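Long-range contact in CRISPR-associated protein,CRISPR-associated endonuclease Cas9 (PDB 6JOO), which cleaves target DNA under the guidance of a bound RNA as the endonuclease of a type II-C CRISPR immune system, with magnesium as cofactor: residues R534-S539 against T580-A585. Sequence-based numbering, arbitrary orientation.
Sequences RVYRGS and TSDYVA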
ATOM      1  N   ARG A 534      -9.582 -14.967  26.652  1.00109.51           N
ATOM      2  CA  ARG A 534      -9.065 -16.272  26.267  1.00119.38           C
ATOM      3  C   ARG A 534      -9.064 -16.409  24.752  1.00109.45           C
ATOM      4  O   ARG A 534      -9.936 -15.873  24.064  1.00 92.71           O
ATOM      5  CB  ARG A 534      -9.887 -17.411  26.888  1.00133.63           C
ATOM      6  CG  ARG A 534      -9.632 -17.635  28.369  1.00145.57           C
ATOM      7  CD  ARG A 534      -8.167 -17.946  28.630  1.00159.43           C
ATOM      8  NE  ARG A 534      -7.967 -18.596  29.921  1.00169.45           N
ATOM      9  CZ  ARG A 534      -7.753 -17.949  31.061  1.00170.99           C
ATOM     10  NH1 ARG A 534      -7.709 -16.624  31.078  1.00175.00           N
ATOM     11  NH2 ARG A 534      -7.584 -18.627  32.188  1.00173.71           N
ATOM     12  N   VAL A 535      -8.071 -17.133  24.241  1.00119.50           N
ATOM     13  CA  VAL A 535      -7.992 -17.495  22.832  1.00111.15           C
ATOM     14  C   VAL A 535      -8.090 -19.008  22.731  1.00123.72           C
ATOM     15  O   VAL A 535      -7.742 -19.733  23.669  1.00135.46           O
ATOM     16  CB  VAL A 535      -6.692 -16.994  22.163  1.00110.86           C
ATOM     17  CG1 VAL A 535      -6.817 -17.022  20.645  1.00110.82           C
ATOM     18  CG2 VAL A 535      -6.359 -15.609  22.634  1.00112.91           C
ATOM     19  N   TYR A 536      -8.567 -19.486  21.585  1.00126.90           N
ATOM     20  CA  TYR A 536      -8.705 -20.913  21.340  1.00137.73           C
ATOM     21  C   TYR A 536      -8.380 -21.213  19.884  1.00135.03           C
ATOM     22  O   TYR A 536      -8.592 -20.380  18.999  1.00123.02           O
ATOM     23  CB  TYR A 536     -10.113 -21.405  21.699  1.00136.33           C
ATOM     24  CG  TYR A 536     -10.435 -21.237  23.166  1.00149.25           C
ATOM     25  CD1 TYR A 536      -9.955 -22.137  24.107  1.00155.03           C
ATOM     26  CD2 TYR A 536     -11.201 -20.170  23.614  1.00150.98           C
ATOM     27  CE1 TYR A 536     -10.233 -21.981  25.451  1.00164.13           C
ATOM     28  CE2 TYR A 536     -11.486 -20.011  24.959  1.00154.14           C
ATOM     29  CZ  TYR A 536     -11.002 -20.920  25.873  1.00156.36           C
ATOM     30  OH  TYR A 536     -11.284 -20.766  27.212  1.00146.83           O
ATOM     31  N   ARG A 537      -7.851 -22.412  19.651  1.00179.86           N
ATOM     32  CA  ARG A 537      -7.495 -22.829  18.302  1.00177.70           C
ATOM     33  C   ARG A 537      -8.745 -23.024  17.453  1.00184.48           C
ATOM     34  O   ARG A 537      -9.819 -23.367  17.956  1.00186.66           O
ATOM     35  CB  ARG A 537      -6.682 -24.123  18.340  1.00179.32           C
ATOM     36  N   GLY A 538      -8.592 -22.805  16.145  1.00251.84           N
ATOM     37  CA  GLY A 538      -9.738 -22.876  15.254  1.00246.95           C
ATOM     38  C   GLY A 538     -10.356 -24.260  15.188  1.00252.56           C
ATOM     39  O   GLY A 538     -11.580 -24.399  15.129  1.00254.97           O
ATOM     40  N   SER A 539      -9.519 -25.301  15.190  1.00162.00           N
ATOM     41  CA  SER A 539     -10.037 -26.664  15.159  1.00162.52           C
ATOM     42  C   SER A 539     -10.833 -26.975  16.420  1.00167.25           C
ATOM     43  O   SER A 539     -11.942 -27.516  16.349  1.00163.17           O
ATOM     44  CB  SER A 539      -8.889 -27.659  14.982  1.00165.46           C
ATOM     45  OG  SER A 539      -7.998 -27.610  16.082  1.00169.19           O
ATOM     46  N   THR A 580     -17.692 -20.470  26.094  1.00110.75           N
ATOM     47  CA  THR A 580     -16.816 -21.641  26.086  1.00112.32           C
ATOM     48  C   THR A 580     -15.994 -21.619  27.371  1.00138.52           C
ATOM     49  O   THR A 580     -15.026 -20.860  27.487  1.00141.69           O
ATOM     50  CB  THR A 580     -15.917 -21.659  24.850  1.00100.94           C
ATOM     51  OG1 THR A 580     -14.983 -20.575  24.918  1.00 99.60           O
ATOM     52  CG2 THR A 580     -16.746 -21.525  23.579  1.00 99.04           C
ATOM     53  N   SER A 581     -16.389 -22.445  28.340  1.00148.38           N
ATOM     54  CA  SER A 581     -15.627 -22.557  29.574  1.00151.45           C
ATOM     55  C   SER A 581     -14.316 -23.291  29.310  1.00156.92           C
ATOM     56  O   SER A 581     -14.218 -24.127  28.406  1.00156.28           O
ATOM     57  CB  SER A 581     -16.438 -23.286  30.650  1.00157.84           C
ATOM     58  OG  SER A 581     -16.298 -24.692  30.548  1.00166.97           O
ATOM     59  N   ASP A 582     -13.295 -22.957  30.104  1.00154.64           N
ATOM     60  CA  ASP A 582     -11.969 -23.527  29.879  1.00165.98           C
ATOM     61  C   ASP A 582     -11.953 -25.029  30.140  1.00183.22           C
ATOM     62  O   ASP A 582     -11.168 -25.756  29.520  1.00188.43           O
ATOM     63  CB  ASP A 582     -10.934 -22.814  30.755  1.00166.00           C
ATOM     64  CG  ASP A 582      -9.525 -22.862  30.166  1.00164.51           C
ATOM     65  OD1 ASP A 582      -9.146 -23.903  29.593  1.00168.35           O
ATOM     66  OD2 ASP A 582      -8.797 -21.849  30.268  1.00160.40           O
ATOM     67  N   TYR A 583     -12.800 -25.512  31.053  1.00193.83           N
ATOM     68  CA  TYR A 583     -12.902 -26.952  31.257  1.00209.04           C
ATOM     69  C   TYR A 583     -13.639 -27.608  30.099  1.00202.13           C
ATOM     70  O   TYR A 583     -13.332 -28.745  29.722  1.00218.08           O
ATOM     71  CB  TYR A 583     -13.578 -27.253  32.598  1.00220.37           C
ATOM     72  CG  TYR A 583     -12.739 -26.842  33.787  1.00228.58           C
ATOM     73  CD1 TYR A 583     -11.760 -27.684  34.297  1.00242.83           C
ATOM     74  CD2 TYR A 583     -12.911 -25.602  34.386  1.00224.41           C
ATOM     75  CE1 TYR A 583     -10.981 -27.308  35.374  1.00252.20           C
ATOM     76  CE2 TYR A 583     -12.138 -25.216  35.463  1.00233.54           C
ATOM     77  CZ  TYR A 583     -11.174 -26.074  35.952  1.00245.11           C
ATOM     78  OH  TYR A 583     -10.400 -25.696  37.025  1.00245.67           O
ATOM     79  N   VAL A 584     -14.599 -26.894  29.506  1.00173.57           N
ATOM     80  CA  VAL A 584     -15.190 -27.333  28.246  1.00158.79           C
ATOM     81  C   VAL A 584     -14.161 -27.248  27.126  1.00151.87           C
ATOM     82  O   VAL A 584     -14.191 -28.042  26.177  1.00156.78           O
ATOM     83  CB  VAL A 584     -16.455 -26.501  27.942  1.00139.84           C
ATOM     84  CG1 VAL A 584     -16.727 -26.408  26.445  1.00131.18           C
ATOM     85  CG2 VAL A 584     -17.660 -27.094  28.663  1.00140.69           C
ATOM     86  N   ALA A 585     -13.208 -26.317  27.236  1.00192.54           N
ATOM     87  CA  ALA A 585     -12.216 -26.138  26.180  1.00197.36           C
ATOM     88  C   ALA A 585     -11.352 -27.379  26.000  1.00203.48           C
ATOM     89  O   ALA A 585     -10.930 -27.691  24.882  1.00214.06           O
ATOM     90  CB  ALA A 585     -11.343 -24.928  26.488  1.00194.15           C
TER
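T580 and A585, the two ends of the segment 580-585, both come to the ring of Y536 from the same side of its plane, and Y536 is the main contributor from segment 534-539. A585 CB sits 3.3 Å from Y536 CE1, while near the other side of the ring T580 OG1 comes within 3.5 Å of Y536 CE2; both approach the ring obliquely. A methyl group suits the first place because it lets the helix backbone come near the ring. Threonine suits the second, since its hydroxyl can border the ring and also give a weak hydrogen bond to I577 O. The first torsion of Y536 sets CG anti to its own carbonyl carbon, beside the backbone N (chi1 -63°). Its OH stands 3.9 Å from D582 CA, at the start of the helix.

Beyond the ring, R534 and D582 form a salt bridge at the surface. R534 NE points to D582 OD2 over 3.4 Å, a long and weak hydrogen bond although fairly straight at 161°. The carboxylate meets the guanidinium at its edge, near the guanidinium plane. The two planes are 78° apart, and NE to OD2 is the one bonded pair, a single-point bridge. A charged pair suits this surface position, where solvent can probably share the charges, and an acid in the first turn probably also interacts favourably with the helix dipole. S581, the N-cap, caps the start of that turn: its OG accepts from V584 N at 3.0 Å.

The contact lies in the RuvC part of this engineered fusion. Strand 532-536, at one margin of the mixed sheet of this RNase H-like fold, pairs through R534 with strand 495-499, whose I497 touches both Y536 and T580. V535 packs on helix 512-525, and Y536 joins the end of the strand to the N-terminus of helix 582-591.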